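Local coordinates for putative uncharacterized protein PH0242 (Pyrococcus horikoshii, PDB 3VU1) that forms the C-terminal globular domain of an archaeal oligosaccharyltransferase of the AglB family, a strand-rich single chain with insert and peripheral domains, modelled with a calcium ion, at residues R60-A65 and I465-R470; I100-L103 and T108-E111; F395-R400 and E454-E459; K404-Y409 and H460-I465. One frame throughout, in Å; residues are numbered along the deposited sequence.

Contact 1: residues R60-A65 and I465-R470; sequences RDHILA and IIRGIR
Arg467 and Arg470, at and just beyond a classic beta bulge in strand 464-487, meet His62 and Arg60 on one side of helix 60-69. The bulge is identified by Arg467 and Gly468 both facing Ile396 of the adjacent strand 385-401. At one end of the contact two guanidinium groups stack: that of Arg60 lies flat on that of Arg470, their centres 4.1 Å apart and their planes only 12° from parallel. The overlap is offset, with Arg470 NH1 over one face of Arg60 and 3.5 Å from Arg60 NE. Both chains run extended from CG to NE; they cross at about a right angle, and their flat ends overlap. Two like charges are thus brought close; a salt bridge from Arg470 NE to Asp59 OD2 and a cation-pi contact of Arg60 with Trp82 probably offset part of the cost. At the other end His62 meets the aliphatic part of Arg467: NE2 of His62 lies 3.7 Å from CG of Arg467, whose chain bends at chi2 (-104°) and again at chi3. The far ring nitrogen, His62 ND1, is hydrogen-bonded to Leu103 O, which helps to set the ring's rotation. Helix 60-69 therefore lies between helix 97-103, where Ala65 touches Ile100 and Leu103, and the strand pair 385-401 and 464-487, with Ile63 and His62 also reaching Pro415 of strand 412-431.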
loop_
_atom_site.group_PDB
_atom_site.type_symbol
_atom_site.label_atom_id
_atom_site.label_comp_id
_atom_site.label_asym_id
_atom_site.label_seq_id
_atom_site.Cartn_x
_atom_site.Cartn_y
_atom_site.Cartn_z
ATOM N N ARG A 60 -12.895 4.616 5.409
ATOM C CA ARG A 60 -11.617 4.290 4.796
ATOM C C ARG A 60 -10.402 4.483 5.726
ATOM O O ARG A 60 -9.351 3.880 5.497
ATOM C CB ARG A 60 -11.436 5.029 3.467
ATOM C CG ARG A 60 -12.280 4.455 2.349
ATOM C CD ARG A 60 -12.015 5.133 1.026
ATOM N NE ARG A 60 -12.799 4.498 -0.034
ATOM C CZ ARG A 60 -12.666 4.764 -1.338
ATOM N NH1 ARG A 60 -11.781 5.656 -1.744
ATOM N NH2 ARG A 60 -13.412 4.123 -2.248
ATOM N N ASP A 61 -10.554 5.291 6.773
ATOM C CA ASP A 61 -9.518 5.469 7.790
ATOM C C ASP A 61 -9.071 4.146 8.396
ATOM O O ASP A 61 -7.879 3.926 8.624
ATOM C CB ASP A 61 -10.027 6.366 8.934
ATOM C CG ASP A 61 -9.995 7.885 8.596
ATOM O OD1 ASP A 61 -9.786 8.288 7.411
ATOM O OD2 ASP A 61 -10.194 8.676 9.557
ATOM N N HIS A 62 -10.031 3.265 8.662
ATOM C CA HIS A 62 -9.738 1.971 9.271
ATOM C C HIS A 62 -8.947 1.121 8.328
ATOM O O HIS A 62 -8.094 0.315 8.771
ATOM C CB HIS A 62 -11.011 1.247 9.661
ATOM C CG HIS A 62 -11.727 1.887 10.808
ATOM N ND1 HIS A 62 -11.335 1.719 12.084
ATOM C CD2 HIS A 62 -12.822 2.763 10.838
ATOM C CE1 HIS A 62 -12.149 2.422 12.899
ATOM N NE2 HIS A 62 -13.054 3.065 12.133
ATOM N N ILE A 63 -9.211 1.288 7.029
ATOM C CA ILE A 63 -8.499 0.509 6.044
ATOM C C ILE A 63 -7.074 1.050 5.813
ATOM O O ILE A 63 -6.086 0.275 5.799
ATOM C CB ILE A 63 -9.338 0.319 4.758
ATOM C CG1 ILE A 63 -10.714 -0.259 5.126
ATOM C CG2 ILE A 63 -8.610 -0.579 3.769
ATOM C CD1 ILE A 63 -10.698 -1.463 6.061
ATOM N N LEU A 64 -6.949 2.364 5.679
ATOM C CA LEU A 64 -5.620 2.965 5.690
ATOM C C LEU A 64 -4.821 2.510 6.930
ATOM O O LEU A 64 -3.631 2.193 6.820
ATOM C CB LEU A 64 -5.668 4.497 5.592
ATOM C CG LEU A 64 -6.094 5.081 4.235
ATOM C CD1 LEU A 64 -6.042 6.607 4.251
ATOM C CD2 LEU A 64 -5.258 4.560 3.082
ATOM N N ALA A 65 -5.463 2.465 8.095
ATOM C CA ALA A 65 -4.719 2.176 9.305
ATOM C C ALA A 65 -4.377 0.702 9.295
ATOM O O ALA A 65 -3.328 0.316 9.820
ATOM C CB ALA A 65 -5.489 2.552 10.561
ATOM N N ILE A 465 -19.185 -3.668 14.425
ATOM C CA ILE A 465 -19.468 -2.237 14.281
ATOM C C ILE A 465 -19.276 -1.898 12.805
ATOM O O ILE A 465 -18.175 -1.971 12.286
ATOM C CB ILE A 465 -18.510 -1.380 15.153
ATOM C CG1 ILE A 465 -18.411 -1.929 16.580
ATOM C CG2 ILE A 465 -18.918 0.086 15.189
ATOM C CD1 ILE A 465 -17.346 -1.265 17.439
ATOM N N ILE A 466 -20.351 -1.575 12.107
ATOM C CA ILE A 466 -20.257 -1.173 10.699
ATOM C C ILE A 466 -19.781 0.268 10.678
ATOM O O ILE A 466 -20.292 1.091 11.417
ATOM C CB ILE A 466 -21.620 -1.232 9.996
ATOM C CG1 ILE A 466 -22.336 -2.581 10.236
ATOM C CG2 ILE A 466 -21.492 -0.867 8.533
ATOM C CD1 ILE A 466 -22.018 -3.717 9.295
ATOM N N ARG A 467 -18.796 0.585 9.852
ATOM C CA ARG A 467 -18.259 1.943 9.849
ATOM C C ARG A 467 -18.531 2.675 8.544
ATOM O O ARG A 467 -18.436 3.882 8.494
ATOM C CB ARG A 467 -16.768 1.921 10.150
ATOM C CG ARG A 467 -16.423 1.621 11.597
ATOM C CD ARG A 467 -16.014 2.908 12.274
ATOM N NE ARG A 467 -17.102 3.494 13.027
ATOM C CZ ARG A 467 -17.103 3.611 14.351
ATOM N NH1 ARG A 467 -16.054 3.210 15.074
ATOM N NH2 ARG A 467 -18.146 4.156 14.959
ATOM N N GLY A 468 -18.890 1.954 7.489
ATOM C CA GLY A 468 -19.229 2.602 6.228
ATOM C C GLY A 468 -19.794 1.577 5.279
ATOM O O GLY A 468 -19.401 0.421 5.328
ATOM N N ILE A 469 -20.732 1.991 4.439
ATOM C CA ILE A 469 -21.289 1.165 3.379
ATOM C C ILE A 469 -21.363 2.057 2.163
ATOM O O ILE A 469 -21.830 3.179 2.262
ATOM C CB ILE A 469 -22.707 0.664 3.723
ATOM C CG1 ILE A 469 -22.641 -0.350 4.865
ATOM C CG2 ILE A 469 -23.368 0.041 2.512
ATOM C CD1 ILE A 469 -23.968 -0.641 5.542
ATOM N N ARG A 470 -20.907 1.575 1.016
ATOM C CA ARG A 470 -20.931 2.381 -0.191
ATOM C C ARG A 470 -21.591 1.627 -1.313
ATOM O O ARG A 470 -21.496 0.386 -1.391
ATOM C CB ARG A 470 -19.514 2.727 -0.627
ATOM C CG ARG A 470 -18.759 3.474 0.432
ATOM C CD ARG A 470 -17.459 3.979 -0.107
ATOM N NE ARG A 470 -16.841 4.857 0.864
ATOM C CZ ARG A 470 -16.082 5.890 0.536
ATOM N NH1 ARG A 470 -15.852 6.161 -0.746
ATOM N NH2 ARG A 470 -15.581 6.642 1.499
#

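Contact 2: residues I100-L103 and T108-E111; sequences ISYL and TRKE
Tyr102, near the end of helix 97-103, lays its ring alongside the first turn of helix 109-113, and the close part of this contact between two successive short helices is ring and hydroxyl against Arg109 and the backbone before it. Tyr102 CE1 is 3.5 Å from Arg109 CA. Tyr102 CD1 lies 3.9 Å from Thr108 C, and the ring meets this backbone obliquely. Farther out, Tyr102 OH comes 3.4 Å from Arg109 CD, with no hydrogen bond between the residues. Tyr102 reaches the turn with CG anti to the backbone N (chi1 -177°), which sends the ring out toward Thr108 and Arg109. The backbone it meets is itself fixed by a capping box. Thr108 at the N-cap gives its N-H to Glu111 OE1 at 2.7 Å, on the anti lone pair and almost straight (175°), while Glu111 N returns a bond to Thr108 OG1 of 3.2 Å. The looser side is the Arg109 guanidinium, which runs on beyond the ring with its plane turned 49° from it, at a surface where the touching residues are all partly exposed. There it makes a cation-pi contact with Tyr409, and Tyr102 also stacks with Tyr112. Glu111 OE2 is held by Tyr205 at the end of strand 200-205 and by Lys207 just after it; helix 97-103 also packs, through Ile100, against Leu68 of helix 60-69.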
loop_
_atom_site.group_PDB
_atom_site.type_symbol
_atom_site.label_atom_id
_atom_site.label_comp_id
_atom_site.label_asym_id
_atom_site.label_seq_id
_atom_site.Cartn_x
_atom_site.Cartn_y
_atom_site.Cartn_z
ATOM N N ILE A 100 -3.409 5.626 14.577
ATOM C CA ILE A 100 -3.337 4.729 13.438
ATOM C C ILE A 100 -3.284 3.297 13.932
ATOM O O ILE A 100 -3.981 2.444 13.398
ATOM C CB ILE A 100 -2.110 5.001 12.547
ATOM C CG1 ILE A 100 -2.134 6.458 12.029
ATOM C CG2 ILE A 100 -2.040 3.993 11.390
ATOM C CD1 ILE A 100 -0.877 6.905 11.309
ATOM N N SER A 101 -2.480 3.022 14.953
ATOM C CA SER A 101 -2.402 1.663 15.487
ATOM C C SER A 101 -3.752 1.184 16.018
ATOM O O SER A 101 -4.182 0.035 15.740
ATOM C CB SER A 101 -1.365 1.557 16.579
ATOM O OG SER A 101 -0.096 1.873 16.060
ATOM N N TYR A 102 -4.420 2.062 16.771
ATOM C CA TYR A 102 -5.741 1.739 17.314
ATOM C C TYR A 102 -6.714 1.478 16.191
ATOM O O TYR A 102 -7.291 0.391 16.121
ATOM C CB TYR A 102 -6.278 2.812 18.268
ATOM C CG TYR A 102 -7.614 2.443 18.894
ATOM C CD1 TYR A 102 -7.775 1.245 19.579
ATOM C CD2 TYR A 102 -8.713 3.298 18.805
ATOM C CE1 TYR A 102 -8.974 0.908 20.151
ATOM C CE2 TYR A 102 -9.923 2.968 19.376
ATOM C CZ TYR A 102 -10.048 1.766 20.048
ATOM O OH TYR A 102 -11.251 1.415 20.638
ATOM N N LEU A 103 -6.851 2.445 15.295
ATOM C CA LEU A 103 -7.810 2.335 14.223
ATOM C C LEU A 103 -7.545 1.171 13.283
ATOM O O LEU A 103 -8.468 0.739 12.605
ATOM C CB LEU A 103 -7.906 3.633 13.448
ATOM C CG LEU A 103 -8.458 4.868 14.178
ATOM C CD1 LEU A 103 -8.190 6.110 13.345
ATOM C CD2 LEU A 103 -9.950 4.726 14.472
ATOM N N THR A 108 -4.859 -2.294 21.702
ATOM C CA THR A 108 -6.117 -2.152 22.399
ATOM C C THR A 108 -6.403 -0.680 22.718
ATOM O O THR A 108 -5.508 0.184 22.621
ATOM C CB THR A 108 -6.135 -2.982 23.703
ATOM O OG1 THR A 108 -5.316 -2.358 24.705
ATOM C CG2 THR A 108 -5.663 -4.397 23.431
ATOM N N ARG A 109 -7.649 -0.416 23.108
ATOM C CA ARG A 109 -8.071 0.908 23.531
ATOM C C ARG A 109 -7.211 1.412 24.677
ATOM O O ARG A 109 -6.816 2.582 24.694
ATOM C CB ARG A 109 -9.533 0.889 23.947
ATOM C CG ARG A 109 -10.105 2.262 24.217
ATOM C CD ARG A 109 -11.570 2.298 23.861
ATOM N NE ARG A 109 -12.243 3.291 24.675
ATOM C CZ ARG A 109 -13.417 3.096 25.256
ATOM N NH1 ARG A 109 -13.947 4.051 25.998
ATOM N NH2 ARG A 109 -14.047 1.938 25.112
ATOM N N LYS A 110 -6.917 0.511 25.613
ATOM C CA LYS A 110 -6.087 0.822 26.772
ATOM C C LYS A 110 -4.709 1.280 26.334
ATOM O O LYS A 110 -4.215 2.315 26.799
ATOM C CB LYS A 110 -5.950 -0.386 27.686
ATOM C CG LYS A 110 -5.005 -0.139 28.831
ATOM C CD LYS A 110 -5.104 -1.219 29.892
ATOM C CE LYS A 110 -4.055 -0.945 30.955
ATOM N NZ LYS A 110 -3.918 -2.076 31.903
ATOM N N GLU A 111 -4.095 0.519 25.429
ATOM C CA GLU A 111 -2.786 0.893 24.909
ATOM C C GLU A 111 -2.807 2.233 24.135
ATOM O O GLU A 111 -1.853 3.029 24.206
ATOM C CB GLU A 111 -2.244 -0.226 24.051
ATOM C CG GLU A 111 -2.016 -1.489 24.835
ATOM C CD GLU A 111 -1.771 -2.683 23.939
ATOM O OE1 GLU A 111 -2.555 -2.905 22.982
ATOM O OE2 GLU A 111 -0.776 -3.393 24.187
#

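Contact 3: residues F395-R400 and E454-E459; sequences FIYLVR and EKLEKE
Leu456 of helix 448-460 places its two methyl groups on two aromatic side chains of strand 385-401, Tyr397 and Phe395. CD1 makes a CH-pi contact with Tyr397, 4.3 Å from the ring centroid and 18° off the ring normal, so it lies over the face though shifted toward the rim. The same CD1 touches Phe395 CD1 at 3.8 Å, approaching that ring obliquely. CD2 sits by the phenol end instead, with Leu456 CD2 at 3.5 Å from Tyr397 CZ. All three residues are buried, and no hydrogen bond joins the two segments. Tyr397 reaches the leucine with chi1 at 57°, CG between the backbone N and the carbonyl carbon. In the next shell its hydroxyl is hydrogen-bonded to Asp418 OD1, which satisfies the polar end and helps to hold the face turned to the leucine. The His416 ring meets the tyrosine ring with nearly parallel planes, and Phe395 meets Tyr452, from the helix's preceding turn, at a steeper inclination. Helix 448-460 thus covers strand 385-401 where that strand pairs with 412-431, and Leu464 and Ile469 of strand 464-487 border the same apolar patch.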
loop_
_atom_site.group_PDB
_atom_site.type_symbol
_atom_site.label_atom_id
_atom_site.label_comp_id
_atom_site.label_asym_id
_atom_site.label_seq_id
_atom_site.Cartn_x
_atom_site.Cartn_y
_atom_site.Cartn_z
ATOM N N PHE A 395 -18.510 -2.776 2.111
ATOM C CA PHE A 395 -18.741 -2.711 3.551
ATOM C C PHE A 395 -17.410 -2.613 4.289
ATOM O O PHE A 395 -16.565 -3.521 4.215
ATOM C CB PHE A 395 -19.437 -3.985 4.043
ATOM C CG PHE A 395 -20.893 -4.066 3.709
ATOM C CD1 PHE A 395 -21.846 -3.972 4.718
ATOM C CD2 PHE A 395 -21.316 -4.269 2.402
ATOM C CE1 PHE A 395 -23.198 -4.061 4.426
ATOM C CE2 PHE A 395 -22.671 -4.350 2.102
ATOM C CZ PHE A 395 -23.608 -4.243 3.113
ATOM N N ILE A 396 -17.207 -1.515 4.998
ATOM C CA ILE A 396 -16.070 -1.426 5.891
ATOM C C ILE A 396 -16.643 -1.569 7.282
ATOM O O ILE A 396 -17.555 -0.801 7.677
ATOM C CB ILE A 396 -15.312 -0.094 5.756
ATOM C CG1 ILE A 396 -14.473 -0.106 4.479
ATOM C CG2 ILE A 396 -14.408 0.108 6.962
ATOM C CD1 ILE A 396 -13.944 1.258 4.043
ATOM N N TYR A 397 -16.126 -2.545 8.021
ATOM C CA TYR A 397 -16.601 -2.778 9.378
ATOM C C TYR A 397 -15.518 -3.260 10.341
ATOM O O TYR A 397 -14.412 -3.617 9.920
ATOM C CB TYR A 397 -17.753 -3.776 9.347
ATOM C CG TYR A 397 -17.417 -5.106 8.692
ATOM C CD1 TYR A 397 -17.083 -6.218 9.473
ATOM C CD2 TYR A 397 -17.452 -5.258 7.308
ATOM C CE1 TYR A 397 -16.800 -7.444 8.903
ATOM C CE2 TYR A 397 -17.175 -6.484 6.726
ATOM C CZ TYR A 397 -16.844 -7.574 7.531
ATOM O OH TYR A 397 -16.573 -8.803 6.979
ATOM N N LEU A 398 -15.847 -3.256 11.631
ATOM C CA LEU A 398 -14.938 -3.694 12.682
ATOM C C LEU A 398 -15.427 -4.979 13.351
ATOM O O LEU A 398 -16.639 -5.202 13.483
ATOM C CB LEU A 398 -14.778 -2.598 13.734
ATOM C CG LEU A 398 -14.369 -1.210 13.244
ATOM C CD1 LEU A 398 -14.016 -0.297 14.421
ATOM C CD2 LEU A 398 -13.227 -1.287 12.232
ATOM N N VAL A 399 -14.497 -5.825 13.775
ATOM C CA VAL A 399 -14.864 -6.982 14.584
ATOM C C VAL A 399 -14.028 -7.003 15.853
ATOM O O VAL A 399 -12.807 -7.127 15.799
ATOM C CB VAL A 399 -14.749 -8.328 13.832
ATOM C CG1 VAL A 399 -15.161 -9.477 14.754
ATOM C CG2 VAL A 399 -15.610 -8.319 12.572
ATOM N N ARG A 400 -14.699 -6.864 16.993
ATOM C CA ARG A 400 -14.005 -6.772 18.255
ATOM C C ARG A 400 -13.218 -8.042 18.472
ATOM O O ARG A 400 -13.704 -9.148 18.200
ATOM C CB ARG A 400 -14.973 -6.544 19.420
ATOM C CG ARG A 400 -14.303 -5.972 20.674
ATOM C CD ARG A 400 -14.826 -6.565 21.969
ATOM N NE ARG A 400 -16.258 -6.735 21.885
ATOM C CZ ARG A 400 -16.962 -7.651 22.533
ATOM N NH1 ARG A 400 -16.376 -8.493 23.375
ATOM N NH2 ARG A 400 -18.276 -7.698 22.339
ATOM N N GLU A 454 -27.328 -8.246 7.470
ATOM C CA GLU A 454 -27.838 -9.343 8.301
ATOM C C GLU A 454 -26.809 -10.477 8.402
ATOM O O GLU A 454 -26.576 -11.018 9.485
ATOM C CB GLU A 454 -29.165 -9.883 7.746
ATOM C CG GLU A 454 -30.410 -9.136 8.218
ATOM C CD GLU A 454 -31.550 -9.101 7.177
ATOM O OE1 GLU A 454 -31.741 -10.073 6.395
ATOM O OE2 GLU A 454 -32.278 -8.082 7.138
ATOM N N LYS A 455 -26.200 -10.835 7.275
ATOM C CA LYS A 455 -25.204 -11.903 7.266
ATOM C C LYS A 455 -24.085 -11.595 8.292
ATOM O O LYS A 455 -23.797 -12.418 9.177
ATOM C CB LYS A 455 -24.709 -12.128 5.835
ATOM C CG LYS A 455 -23.872 -13.372 5.605
ATOM C CD LYS A 455 -22.396 -13.038 5.356
ATOM C CE LYS A 455 -21.452 -14.187 5.711
ATOM N NZ LYS A 455 -21.647 -15.405 4.872
ATOM N N LEU A 456 -23.518 -10.386 8.220
ATOM C CA LEU A 456 -22.495 -9.945 9.175
ATOM C C LEU A 456 -22.979 -9.917 10.610
ATOM O O LEU A 456 -22.248 -10.299 11.536
ATOM C CB LEU A 456 -21.968 -8.558 8.817
ATOM C CG LEU A 456 -21.361 -8.362 7.433
ATOM C CD1 LEU A 456 -21.269 -6.877 7.143
ATOM C CD2 LEU A 456 -20.010 -9.046 7.347
ATOM N N GLU A 457 -24.210 -9.443 10.789
ATOM C CA GLU A 457 -24.831 -9.363 12.104
ATOM C C GLU A 457 -24.982 -10.754 12.712
ATOM O O GLU A 457 -24.592 -10.982 13.871
ATOM C CB GLU A 457 -26.159 -8.614 12.035
ATOM C CG GLU A 457 -25.969 -7.104 12.099
ATOM C CD GLU A 457 -27.227 -6.303 11.795
ATOM O OE1 GLU A 457 -28.311 -6.902 11.620
ATOM O OE2 GLU A 457 -27.129 -5.056 11.731
ATOM N N LYS A 458 -25.496 -11.684 11.908
ATOM C CA LYS A 458 -25.663 -13.065 12.327
ATOM C C LYS A 458 -24.297 -13.692 12.668
ATOM O O LYS A 458 -24.175 -14.349 13.708
ATOM C CB LYS A 458 -26.400 -13.870 11.254
ATOM C CG LYS A 458 -27.031 -15.159 11.761
ATOM C CD LYS A 458 -27.718 -15.963 10.659
ATOM C CE LYS A 458 -28.634 -15.104 9.777
ATOM N NZ LYS A 458 -29.733 -14.391 10.503
ATOM N N GLU A 459 -23.280 -13.453 11.819
ATOM C CA GLU A 459 -21.927 -14.011 12.009
ATOM C C GLU A 459 -21.170 -13.439 13.224
ATOM O O GLU A 459 -20.508 -14.180 13.945
ATOM C CB GLU A 459 -21.078 -13.844 10.746
ATOM C CG GLU A 459 -19.667 -14.431 10.860
ATOM C CD GLU A 459 -18.970 -14.645 9.517
ATOM O OE1 GLU A 459 -17.855 -15.214 9.530
ATOM O OE2 GLU A 459 -19.520 -14.266 8.448
#

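Contact 4: residues K404-Y409 and H460-I465; sequences KSNEDY and HGDKLI
With chi1 at -68° and -47°, Asn406 CG and Ile465 CG1 both lie anti to their carbonyl carbons, and from there the two side chains approach from opposite directions. Asn406 lies within a type I beta turn from Ser405 to Asp408, in the loop joining strands 385-401 and 412-431. Across from it, residues 460-465 leave helix 448-460 at Gly461, which has positive phi, pass through a 3-10 segment at 462-463 and enter strand 464-487. The amide is the group that bridges the two. Asn406 ND2 donates weakly to Asp462 O, at 3.2 Å with an N-H...O angle of 128°, and its same nitrogen packs on the isoleucine, 3.5 Å from Ile465 CG1. The side chains of Asn406 and Asp462 run antiparallel alongside each other, their amide and carboxylate planes not far from parallel but without a bond between them. Arg400 supplies the missing link: its NE hydrogen-bonds to Asn406 OD1, and its NH2 forms a salt bridge with Asp462 OD1. The stronger polar hold on both residues therefore comes from this one arginine, which bonds to both the loop and the residues following the helix. Phe413 of strand 412-431 touches both Asn406 and Ile465 and adds an apolar element at this surface of the fold. The turn is closed by Asp408 N to Ser405 O at 3.0 Å, and its flank by Lys404 N, which lies 3.0 Å from Asp408 OD2 on the anti side, somewhat out of the carboxylate plane.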
loop_
_atom_site.group_PDB
_atom_site.type_symbol
_atom_site.label_atom_id
_atom_site.label_comp_id
_atom_site.label_asym_id
_atom_site.label_seq_id
_atom_site.Cartn_x
_atom_site.Cartn_y
_atom_site.Cartn_z
ATOM N N LYS A 404 -14.817 -8.114 26.893
ATOM C CA LYS A 404 -16.119 -8.742 26.982
ATOM C C LYS A 404 -17.244 -7.795 26.557
ATOM O O LYS A 404 -18.412 -8.082 26.768
ATOM C CB LYS A 404 -16.343 -9.387 28.364
ATOM C CG LYS A 404 -16.093 -8.458 29.537
ATOM C CD LYS A 404 -15.378 -9.193 30.655
ATOM C CE LYS A 404 -14.791 -8.180 31.621
ATOM N NZ LYS A 404 -13.990 -8.836 32.687
ATOM N N SER A 405 -16.876 -6.684 25.933
ATOM C CA SER A 405 -17.827 -5.697 25.434
ATOM C C SER A 405 -17.104 -4.652 24.590
ATOM O O SER A 405 -15.923 -4.333 24.812
ATOM C CB SER A 405 -18.607 -5.057 26.599
ATOM O OG SER A 405 -18.491 -3.636 26.695
ATOM N N ASN A 406 -17.814 -4.104 23.619
ATOM C CA ASN A 406 -17.282 -2.984 22.853
ATOM C C ASN A 406 -16.798 -1.800 23.674
ATOM O O ASN A 406 -16.192 -0.890 23.124
ATOM C CB ASN A 406 -18.303 -2.517 21.830
ATOM C CG ASN A 406 -18.517 -3.534 20.741
ATOM O OD1 ASN A 406 -18.024 -4.666 20.809
ATOM N ND2 ASN A 406 -19.253 -3.149 19.733
ATOM N N GLU A 407 -17.043 -1.824 24.979
ATOM C CA GLU A 407 -16.713 -0.691 25.846
ATOM C C GLU A 407 -15.545 -1.018 26.776
ATOM O O GLU A 407 -14.938 -0.125 27.375
ATOM C CB GLU A 407 -17.948 -0.214 26.614
ATOM C CG GLU A 407 -19.137 0.083 25.704
ATOM C CD GLU A 407 -20.105 1.110 26.276
ATOM O OE1 GLU A 407 -21.279 1.140 25.842
ATOM O OE2 GLU A 407 -19.702 1.902 27.156
ATOM N N ASP A 408 -15.224 -2.305 26.855
ATOM C CA ASP A 408 -14.081 -2.814 27.601
ATOM C C ASP A 408 -12.745 -2.276 26.967
ATOM O O ASP A 408 -12.528 -2.374 25.753
ATOM C CB ASP A 408 -14.208 -4.360 27.638
ATOM C CG ASP A 408 -13.074 -5.062 28.368
ATOM O OD1 ASP A 408 -12.063 -4.434 28.718
ATOM O OD2 ASP A 408 -13.171 -6.288 28.579
ATOM N N TYR A 409 -11.876 -1.692 27.794
ATOM C CA TYR A 409 -10.594 -1.123 27.343
ATOM C C TYR A 409 -9.566 -2.134 26.862
ATOM O O TYR A 409 -8.578 -1.764 26.192
ATOM C CB TYR A 409 -9.975 -0.227 28.421
ATOM C CG TYR A 409 -10.680 1.101 28.516
ATOM C CD1 TYR A 409 -11.959 1.190 29.067
ATOM C CD2 TYR A 409 -10.092 2.264 28.017
ATOM C CE1 TYR A 409 -12.627 2.392 29.130
ATOM C CE2 TYR A 409 -10.752 3.478 28.084
ATOM C CZ TYR A 409 -12.016 3.527 28.640
ATOM O OH TYR A 409 -12.688 4.713 28.710
ATOM N N HIS A 460 -21.278 -12.130 13.464
ATOM C CA HIS A 460 -20.443 -11.479 14.471
ATOM C C HIS A 460 -21.154 -10.996 15.711
ATOM O O HIS A 460 -20.506 -10.776 16.735
ATOM C CB HIS A 460 -19.664 -10.343 13.813
ATOM C CG HIS A 460 -18.666 -10.816 12.783
ATOM N ND1 HIS A 460 -17.534 -11.490 13.116
ATOM C CD2 HIS A 460 -18.671 -10.717 11.391
ATOM C CE1 HIS A 460 -16.850 -11.787 11.995
ATOM N NE2 HIS A 460 -17.553 -11.326 10.940
ATOM N N GLY A 461 -22.474 -10.788 15.639
ATOM C CA GLY A 461 -23.231 -10.386 16.811
ATOM C C GLY A 461 -22.872 -9.007 17.322
ATOM O O GLY A 461 -22.746 -8.077 16.531
ATOM N N ASP A 462 -22.717 -8.870 18.639
ATOM C CA ASP A 462 -22.420 -7.574 19.239
ATOM C C ASP A 462 -20.971 -7.142 18.973
ATOM O O ASP A 462 -20.647 -5.949 19.063
ATOM C CB ASP A 462 -22.769 -7.552 20.747
ATOM C CG ASP A 462 -21.540 -7.770 21.668
ATOM O OD1 ASP A 462 -21.147 -6.802 22.390
ATOM O OD2 ASP A 462 -20.980 -8.904 21.684
ATOM N N LYS A 463 -20.111 -8.116 18.652
ATOM C CA LYS A 463 -18.737 -7.852 18.226
ATOM C C LYS A 463 -18.600 -6.979 16.955
ATOM O O LYS A 463 -17.499 -6.534 16.642
ATOM C CB LYS A 463 -18.004 -9.159 18.022
ATOM C CG LYS A 463 -17.427 -9.738 19.288
ATOM C CD LYS A 463 -16.836 -11.113 19.027
ATOM C CE LYS A 463 -17.077 -12.011 20.234
ATOM N NZ LYS A 463 -16.162 -13.195 20.311
ATOM N N LEU A 464 -19.708 -6.710 16.254
ATOM C CA LEU A 464 -19.676 -5.997 14.969
ATOM C C LEU A 464 -20.008 -4.510 15.062
ATOM O O LEU A 464 -20.999 -4.144 15.687
ATOM C CB LEU A 464 -20.645 -6.660 13.979
ATOM C CG LEU A 464 -20.920 -6.013 12.620
ATOM C CD1 LEU A 464 -19.864 -6.440 11.621
ATOM C CD2 LEU A 464 -22.288 -6.421 12.107
ATOM N N ILE A 465 -19.185 -3.668 14.425
ATOM C CA ILE A 465 -19.468 -2.237 14.281
ATOM C C ILE A 465 -19.276 -1.898 12.805
ATOM O O ILE A 465 -18.175 -1.971 12.286
ATOM C CB ILE A 465 -18.510 -1.380 15.153
ATOM C CG1 ILE A 465 -18.411 -1.929 16.580
ATOM C CG2 ILE A 465 -18.918 0.086 15.189
ATOM C CD1 ILE A 465 -17.346 -1.265 17.439
#

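In the fold
From the N terminus, helix 60-69 opens contact 1, a span that closes only when the chain returns at 465-470, about 400 residues later. The other three contacts fall within it. Contact 2 closes first, across the short loop between helices 97-103 and 109-113. Contacts 3 and 4 come later and cross, their segments alternating as 395-400, 404-409, 454-459 and 460-465; contact 4 also shares Ile465 with contact 1. Sheet neighbours 385-401 and 464-487 link contacts 1 and 3, and contact 4 through strand 464-487 and the loop after 385-401. Contact 2 joins contact 4 through Lys110 N, a probable hydrogen bond of 2.9 Å to Tyr409 O, and contact 1 through helix 97-103 against helix 60-69.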